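Local coordinates for periplasmic protein (Legionella pneumophila subsp. pneumophila, PDB 4FGO), which is probably a calcium-dependent cysteine protease of the periplasm, related to the bacterial transglutaminase-like family of clan CA, and holds a calcium ion, at residues Thr29-Leu34 with Asn51-Gln56; Asp70-Pro75 with Asp85-Ala90; Leu107-Ala112 with Ala120-Ser125. All coordinates share one frame; numbering follows the deposited sequence.

Contact 1 (Thr29-Leu34 with Asn51-Gln56)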
# COMPACT_ATOMS: atom_id res chain seq x y z
N THR A 29 -5.19 2.97 17.50
CA THR A 29 -4.09 3.46 18.34
C THR A 29 -2.80 2.73 18.00
O THR A 29 -1.72 3.33 18.01
CB THR A 29 -4.40 3.28 19.85
OG1 THR A 29 -5.62 3.96 20.19
CG2 THR A 29 -3.27 3.83 20.72
N ALA A 30 -2.90 1.44 17.71
CA ALA A 30 -1.75 0.66 17.28
C ALA A 30 -1.19 1.25 15.98
O ALA A 30 0.02 1.46 15.85
CB ALA A 30 -2.12 -0.80 17.10
N TRP A 31 -2.08 1.53 15.04
CA TRP A 31 -1.74 2.18 13.77
C TRP A 31 -1.04 3.53 13.97
O TRP A 31 -0.03 3.81 13.33
CB TRP A 31 -3.00 2.38 12.91
CG TRP A 31 -2.75 2.97 11.53
CD1 TRP A 31 -1.67 2.75 10.73
CD2 TRP A 31 -3.60 3.88 10.81
NE1 TRP A 31 -1.79 3.46 9.56
CE2 TRP A 31 -2.97 4.16 9.58
CE3 TRP A 31 -4.84 4.48 11.09
CZ2 TRP A 31 -3.53 5.01 8.63
CZ3 TRP A 31 -5.40 5.33 10.13
CH2 TRP A 31 -4.74 5.59 8.92
N GLY A 32 -1.61 4.37 14.85
CA GLY A 32 -1.09 5.71 15.13
C GLY A 32 0.27 5.70 15.84
O GLY A 32 1.15 6.49 15.50
N ASN A 33 0.40 4.83 16.84
CA ASN A 33 1.66 4.66 17.56
C ASN A 33 2.77 4.30 16.59
O ASN A 33 3.90 4.79 16.71
CB ASN A 33 1.53 3.56 18.62
CG ASN A 33 0.68 3.97 19.82
OD1 ASN A 33 0.67 5.14 20.22
ND2 ASN A 33 -0.03 3.01 20.40
N LEU A 34 2.43 3.45 15.63
CA LEU A 34 3.35 3.00 14.60
C LEU A 34 3.90 4.16 13.79
O LEU A 34 5.10 4.28 13.59
CB LEU A 34 2.65 2.06 13.63
CG LEU A 34 3.59 1.01 13.05
CD1 LEU A 34 3.27 -0.32 13.69
CD2 LEU A 34 3.48 0.94 11.55
N ASN A 51 5.28 -3.00 6.38
CA ASN A 51 4.91 -4.18 5.61
C ASN A 51 4.43 -5.26 6.56
O ASN A 51 3.33 -5.78 6.44
CB ASN A 51 6.11 -4.68 4.81
CG ASN A 51 5.71 -5.55 3.62
OD1 ASN A 51 4.81 -5.20 2.85
ND2 ASN A 51 6.38 -6.69 3.47
N SER A 52 5.28 -5.56 7.53
CA SER A 52 5.00 -6.57 8.54
C SER A 52 3.77 -6.24 9.39
O SER A 52 3.05 -7.15 9.80
CB SER A 52 6.23 -6.72 9.46
OG SER A 52 6.41 -8.05 9.88
N PHE A 53 3.54 -4.97 9.68
CA PHE A 53 2.40 -4.57 10.51
C PHE A 53 1.08 -4.88 9.84
O PHE A 53 0.12 -5.29 10.49
CB PHE A 53 2.45 -3.07 10.84
CG PHE A 53 1.22 -2.57 11.57
CD1 PHE A 53 1.08 -2.78 12.94
CD2 PHE A 53 0.21 -1.90 10.89
CE1 PHE A 53 -0.05 -2.32 13.62
CE2 PHE A 53 -0.92 -1.44 11.56
CZ PHE A 53 -1.05 -1.65 12.92
N PHE A 54 1.03 -4.65 8.53
CA PHE A 54 -0.22 -4.81 7.81
C PHE A 54 -0.38 -6.21 7.29
O PHE A 54 -1.49 -6.67 7.12
CB PHE A 54 -0.34 -3.79 6.69
CG PHE A 54 -0.70 -2.44 7.17
CD1 PHE A 54 -1.92 -2.25 7.82
CD2 PHE A 54 0.16 -1.38 7.02
CE1 PHE A 54 -2.26 -1.01 8.31
CE2 PHE A 54 -0.18 -0.13 7.49
CZ PHE A 54 -1.39 0.06 8.14
N ASN A 55 0.73 -6.91 7.06
CA ASN A 55 0.59 -8.30 6.70
C ASN A 55 0.09 -9.15 7.88
O ASN A 55 -0.18 -10.34 7.71
CB ASN A 55 1.88 -8.86 6.08
CG ASN A 55 2.12 -8.36 4.67
OD1 ASN A 55 1.38 -7.51 4.15
ND2 ASN A 55 3.16 -8.89 4.03
N GLN A 56 -0.04 -8.52 9.07
CA GLN A 56 -0.80 -9.10 10.20
C GLN A 56 -2.33 -8.95 10.02
O GLN A 56 -3.11 -9.56 10.76
CB GLN A 56 -0.35 -8.54 11.58
CG GLN A 56 1.06 -8.96 11.97
CD GLN A 56 1.43 -8.72 13.47
OE1 GLN A 56 1.64 -7.59 13.91
NE2 GLN A 56 1.53 -9.80 14.23
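Ala-30 meets Phe-53 where helix 25-38 faces helix 43-54; its CB lies 4.3 Å from Phe-53 CE1, a light touch at the far end of the ring. One residue on, the backbone of Trp-31 takes over: its N stands 4.0 Å from Phe-53 CZ, so the ring reaches past the side chains to the helix itself. Phe-53 gets there because its CG is anti to the backbone N (chi1 173°), which sends the ring straight out toward the other helix. The Trp-31 indole meets the second phenylalanine instead: NE1 comes within 3.7 Å of Phe-54 CZ, near the plane of that ring at its edge. The indole and the Phe-54 ring are inclined at 66°, an oblique meeting. That N-H is not spent on the ring, since NE1 donates to Thr-96 OG1 on helix 86-99. A turn after Ala-30, Leu-34 brings its CD1 methyl to 3.4 Å from Phe-53 CD1, with Phe-53 CG also close, while CD2 stays farther off. The two phenylalanines brace each other, Phe-53 CD2 standing 3.5 Å above the plane of the Phe-54 ring, over its centre. Phe-54 then continues inward against Ile-92, Thr-96 and Phe-78. Since the junction is made of methyls, rings and backbone atoms, its cohesion is mainly apolar, and the polar indole nitrogen is satisfied by a third helix rather than across the pair.

Contact 2 (Asp70-Pro75 with Asp85-Ala90). With CA (calcium ion), chain B.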
# COMPACT_ATOMS: atom_id res chain seq x y z
N ASP A 70 -13.58 -4.61 -7.22
CA ASP A 70 -13.39 -3.37 -7.98
C ASP A 70 -13.34 -2.10 -7.11
O ASP A 70 -13.52 -0.98 -7.60
CB ASP A 70 -14.45 -3.29 -9.07
CG ASP A 70 -14.31 -4.43 -10.09
OD1 ASP A 70 -15.33 -5.00 -10.51
OD2 ASP A 70 -13.15 -4.75 -10.45
N TYR A 71 -13.09 -2.27 -5.82
CA TYR A 71 -13.26 -1.19 -4.86
C TYR A 71 -12.05 -0.92 -3.98
O TYR A 71 -11.82 -1.63 -3.03
CB TYR A 71 -14.44 -1.51 -3.96
CG TYR A 71 -14.69 -0.52 -2.84
CD1 TYR A 71 -14.34 -0.81 -1.53
CD2 TYR A 71 -15.33 0.69 -3.10
CE1 TYR A 71 -14.59 0.08 -0.50
CE2 TYR A 71 -15.58 1.59 -2.08
CZ TYR A 71 -15.22 1.28 -0.78
OH TYR A 71 -15.48 2.18 0.23
N TRP A 72 -11.31 0.14 -4.24
CA TRP A 72 -10.15 0.45 -3.40
C TRP A 72 -10.55 0.88 -1.97
O TRP A 72 -11.10 1.97 -1.78
CB TRP A 72 -9.33 1.54 -4.09
CG TRP A 72 -8.68 1.07 -5.37
CD1 TRP A 72 -8.58 -0.22 -5.81
CD2 TRP A 72 -8.04 1.89 -6.36
NE1 TRP A 72 -7.92 -0.26 -7.02
CE2 TRP A 72 -7.58 1.01 -7.38
CE3 TRP A 72 -7.81 3.26 -6.50
CZ2 TRP A 72 -6.90 1.47 -8.51
CZ3 TRP A 72 -7.13 3.72 -7.63
CH2 TRP A 72 -6.69 2.83 -8.62
N LYS A 73 -10.33 0.03 -0.97
CA LYS A 73 -10.63 0.41 0.42
C LYS A 73 -9.76 1.59 0.87
O LYS A 73 -8.54 1.57 0.66
CB LYS A 73 -10.39 -0.74 1.39
CG LYS A 73 -11.57 -1.65 1.65
CD LYS A 73 -11.35 -2.39 2.95
CE LYS A 73 -11.93 -3.79 2.91
NZ LYS A 73 -11.58 -4.46 1.63
N SER A 74 -10.36 2.59 1.51
CA SER A 74 -9.57 3.64 2.15
C SER A 74 -8.87 3.02 3.35
O SER A 74 -9.33 1.99 3.86
CB SER A 74 -10.45 4.83 2.58
OG SER A 74 -11.21 4.55 3.74
N PRO A 75 -7.76 3.63 3.80
CA PRO A 75 -7.07 3.08 4.97
C PRO A 75 -7.99 2.99 6.17
O PRO A 75 -8.00 1.95 6.83
CB PRO A 75 -5.95 4.10 5.21
CG PRO A 75 -5.65 4.63 3.86
CD PRO A 75 -7.00 4.73 3.19
N ASP A 85 -8.27 -6.78 0.32
CA ASP A 85 -7.60 -7.61 -0.69
C ASP A 85 -6.25 -7.02 -1.12
O ASP A 85 -5.79 -6.01 -0.56
CB ASP A 85 -8.51 -7.95 -1.89
CG ASP A 85 -8.95 -6.74 -2.67
OD1 ASP A 85 -8.14 -5.79 -2.82
OD2 ASP A 85 -10.11 -6.73 -3.12
N CYS A 86 -5.58 -7.65 -2.08
CA CYS A 86 -4.20 -7.24 -2.38
C CYS A 86 -4.09 -5.77 -2.79
O CYS A 86 -3.11 -5.11 -2.45
CB CYS A 86 -3.55 -8.15 -3.43
SG CYS A 86 -4.41 -8.09 -5.03
N GLU A 87 -5.08 -5.24 -3.51
CA GLU A 87 -5.05 -3.81 -3.82
C GLU A 87 -5.18 -3.01 -2.53
O GLU A 87 -4.46 -2.04 -2.32
CB GLU A 87 -6.19 -3.41 -4.77
CG GLU A 87 -6.62 -4.51 -5.70
CD GLU A 87 -7.89 -4.16 -6.47
OE1 GLU A 87 -9.00 -4.09 -5.86
OE2 GLU A 87 -7.75 -3.99 -7.71
N ASP A 88 -6.10 -3.41 -1.67
CA ASP A 88 -6.33 -2.69 -0.43
C ASP A 88 -5.09 -2.68 0.48
O ASP A 88 -4.79 -1.66 1.11
CB ASP A 88 -7.49 -3.29 0.33
CG ASP A 88 -8.73 -3.35 -0.49
OD1 ASP A 88 -9.02 -2.36 -1.21
OD2 ASP A 88 -9.42 -4.40 -0.42
N PHE A 89 -4.39 -3.81 0.52
CA PHE A 89 -3.13 -3.91 1.26
C PHE A 89 -2.11 -2.89 0.75
O PHE A 89 -1.51 -2.17 1.54
CB PHE A 89 -2.54 -5.32 1.16
CG PHE A 89 -3.05 -6.27 2.20
CD1 PHE A 89 -4.40 -6.59 2.29
CD2 PHE A 89 -2.16 -6.87 3.10
CE1 PHE A 89 -4.86 -7.47 3.25
CE2 PHE A 89 -2.62 -7.77 4.05
CZ PHE A 89 -3.96 -8.07 4.14
N ALA A 90 -1.91 -2.85 -0.57
CA ALA A 90 -0.95 -1.92 -1.16
C ALA A 90 -1.32 -0.47 -0.84
O ALA A 90 -0.43 0.37 -0.64
CB ALA A 90 -0.85 -2.13 -2.67
CA CA B . -10.38 -3.92 -2.99
O HOH W 1 -6.62 0.30 2.26
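Tyr-71 and Asp-88 meet at the calcium ion, which takes the backbone O of Tyr-71 at 2.7 Å and both carboxylate oxygens of Asp-88, OD1 at 2.7 Å and OD2 at 2.8 Å. Asp-85 adds OD2, with its OD1 2.9 Å from the ion, and Asp-69, the residue before segment 70-75, adds one more atom. Glu-87, also a ligand in a structure of this protein, is more distant here, with OE1 3.2 Å from calcium.

A second shell fixes the Asp-88 carboxylate. Lys-73 N donates to OD1 (2.7 Å, 167° at the hydrogen) from above the carboxylate plane, and Lys-73 NZ forms a salt bridge to OD2, also from above it. Asp-85 N reaches OD2 on its anti side, so two donors and the metal share this oxygen. Lys-73 NZ also forms a salt bridge with Glu-60, sharing its charge between two acids. Trp-72 NE1 lies 3.8 Å from Glu-87 OE2, at the indole edge, ring and carboxylate being 83° apart. One water joins Lys-73 O to Asp-88 O.

Asp-85 in turn caps helix 86-99: its OD1 takes weak bonds from the N atoms of Glu-87 and Asp-88. With the return bond to Asp-88, this is a capping box, here built into a calcium site beside Cys-86 at the helix start, as in the calcium-dependent LapG-like proteases.

Contact 3 (Leu107-Ala112 with Ala120-Ser125)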
# COMPACT_ATOMS: atom_id res chain seq x y z
N LEU A 107 6.97 5.99 -4.07
CA LEU A 107 6.03 4.90 -3.87
C LEU A 107 5.00 4.83 -5.01
O LEU A 107 4.39 5.84 -5.35
CB LEU A 107 5.30 5.08 -2.55
CG LEU A 107 6.20 4.96 -1.32
CD1 LEU A 107 5.50 5.51 -0.10
CD2 LEU A 107 6.56 3.52 -1.12
N ARG A 108 4.82 3.64 -5.57
CA ARG A 108 3.82 3.39 -6.62
C ARG A 108 3.04 2.11 -6.37
O ARG A 108 3.60 1.11 -5.95
CB ARG A 108 4.48 3.27 -8.00
CG ARG A 108 5.09 4.55 -8.47
CD ARG A 108 5.72 4.45 -9.85
NE ARG A 108 6.55 5.64 -10.02
CZ ARG A 108 7.49 5.79 -10.95
NH1 ARG A 108 7.74 4.82 -11.82
NH2 ARG A 108 8.18 6.93 -10.99
N ILE A 109 1.74 2.15 -6.64
CA ILE A 109 0.93 0.95 -6.55
C ILE A 109 1.06 0.25 -7.90
O ILE A 109 0.88 0.88 -8.93
CB ILE A 109 -0.52 1.33 -6.26
CG1 ILE A 109 -0.58 2.22 -5.00
CG2 ILE A 109 -1.37 0.09 -6.13
CD1 ILE A 109 -1.30 1.62 -3.85
N THR A 110 1.39 -1.04 -7.89
CA THR A 110 1.76 -1.74 -9.11
C THR A 110 0.79 -2.89 -9.40
O THR A 110 0.52 -3.72 -8.55
CB THR A 110 3.20 -2.33 -9.03
OG1 THR A 110 4.16 -1.27 -8.93
CG2 THR A 110 3.51 -3.17 -10.26
N TYR A 111 0.29 -2.91 -10.63
CA TYR A 111 -0.55 -3.99 -11.11
C TYR A 111 0.35 -4.96 -11.89
O TYR A 111 0.93 -4.60 -12.92
CB TYR A 111 -1.64 -3.40 -12.01
CG TYR A 111 -2.57 -4.42 -12.66
CD1 TYR A 111 -3.93 -4.46 -12.34
CD2 TYR A 111 -2.10 -5.31 -13.61
CE1 TYR A 111 -4.78 -5.39 -12.95
CE2 TYR A 111 -2.92 -6.25 -14.20
CZ TYR A 111 -4.26 -6.28 -13.88
OH TYR A 111 -5.07 -7.22 -14.52
N ALA A 112 0.46 -6.19 -11.42
CA ALA A 112 1.38 -7.14 -12.06
C ALA A 112 0.71 -8.45 -12.46
O ALA A 112 -0.26 -8.87 -11.84
CB ALA A 112 2.57 -7.41 -11.13
N ALA A 120 -3.99 -11.67 -11.91
CA ALA A 120 -3.53 -10.31 -11.62
C ALA A 120 -3.28 -10.13 -10.12
O ALA A 120 -4.02 -10.66 -9.28
CB ALA A 120 -4.54 -9.30 -12.11
N HIS A 121 -2.24 -9.38 -9.79
CA HIS A 121 -1.85 -9.20 -8.40
C HIS A 121 -1.24 -7.82 -8.18
O HIS A 121 -0.34 -7.41 -8.91
CB HIS A 121 -0.83 -10.25 -7.98
CG HIS A 121 -0.47 -10.22 -6.53
ND1 HIS A 121 -1.39 -10.50 -5.52
CD2 HIS A 121 0.71 -9.98 -5.90
CE1 HIS A 121 -0.78 -10.41 -4.35
NE2 HIS A 121 0.48 -10.11 -4.54
N MSE A 122 -1.72 -7.13 -7.16
CA MSE A 122 -1.23 -5.81 -6.86
C MSE A 122 -0.22 -5.75 -5.72
O MSE A 122 -0.42 -6.37 -4.69
CB MSE A 122 -2.36 -4.90 -6.48
CG MSE A 122 -1.90 -3.51 -6.60
SE MSE A 122 -2.63 -2.75 -8.25
CE MSE A 122 -3.91 -1.86 -7.10
N VAL A 123 0.83 -4.96 -5.91
CA VAL A 123 1.85 -4.78 -4.89
C VAL A 123 2.16 -3.30 -4.71
O VAL A 123 1.66 -2.44 -5.47
CB VAL A 123 3.14 -5.54 -5.24
CG1 VAL A 123 2.88 -7.02 -5.35
CG2 VAL A 123 3.73 -5.00 -6.53
N LEU A 124 2.96 -3.00 -3.70
CA LEU A 124 3.51 -1.67 -3.54
C LEU A 124 4.97 -1.70 -3.95
O LEU A 124 5.74 -2.53 -3.46
CB LEU A 124 3.36 -1.20 -2.09
CG LEU A 124 3.88 0.21 -1.80
CD1 LEU A 124 3.18 1.23 -2.70
CD2 LEU A 124 3.71 0.56 -0.33
N SER A 125 5.35 -0.81 -4.85
CA SER A 125 6.74 -0.71 -5.27
C SER A 125 7.40 0.51 -4.65
O SER A 125 6.85 1.61 -4.72
CB SER A 125 6.84 -0.61 -6.81
OG SER A 125 6.22 -1.72 -7.42
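An antiparallel beta hairpin brings strand 107-114 against strand 119-126, the short segments running at 155° to each other with their axes 4.7 Å apart. Hydrogen-bonded pairs alternate with non-hydrogen-bonded ones. Arg-108 and Ser-125, Thr-110 and Val-123, and Ala-112 and His-121 each exchange two backbone bonds; Ser-125 N to Arg-108 O is 2.8 Å.

On the face that bears Thr-110, the hydroxyls of Thr-110 and Ser-125 meet diagonally across the strands, OG1 to OG 2.6 Å. Both oxygens are placed beside their own backbone N, with first torsions of -65° and -58°, which turns them to each other; Thr-110 OG1 also bonds to Ser-158 OG. Val-123 CG2 lies 3.7 Å from Thr-110 CB, the two branched side chains pointing the same way.

The opposite face carries the non-hydrogen-bonded pairs. Met-122, present as selenomethionine, bends over the strand so that its SE rests 3.9 Å from Tyr-111 CB and 3.3 Å from Thr-110 O; its CE crowds Ile-109 CG2, a pair closer than usual van der Waals contact and so doubtful in detail. Leu-124 CD1 leans over Arg-108 O. At the hairpin end, Ala-120 CB sits 3.2 Å from Tyr-111 OH.

His-121 NE2 bonds to Asp-138 while its side chain touches Cys-86, consistent with the Cys-His-Asp triad expected of this transglutaminase-like family. Strand 153-160 pairs along the other edge of 107-114, where Tyr-111 stacks on Tyr-157, and strand 135-137 flanks 119-126; helix 86-99 lies over the face of Met-122 and Leu-124.

In the fold
From the N terminus, contact 1 closes the largely helical span that leads from helix 25-38 into helix 43-54. Contact 2 then closes a loop holding helix 75-81 and strand 83-84, and contact 3 closes the hairpin turn. The three follow in series along the chain, none enclosing or crossing another. Contact 2 is the middle piece: Phe-89 packs on Phe-54 and Asn-55 of contact 1 and Pro-75 on Trp-31, while Cys-86, Glu-87 and Ala-90 pack on residues 107-112 and 120-125. Contacts 1 and 3 lie on opposite sides of the chain's centre, their nearest atoms about 7 Å apart, and helix 86-99, which touches both, links the helical part to the antiparallel sheet.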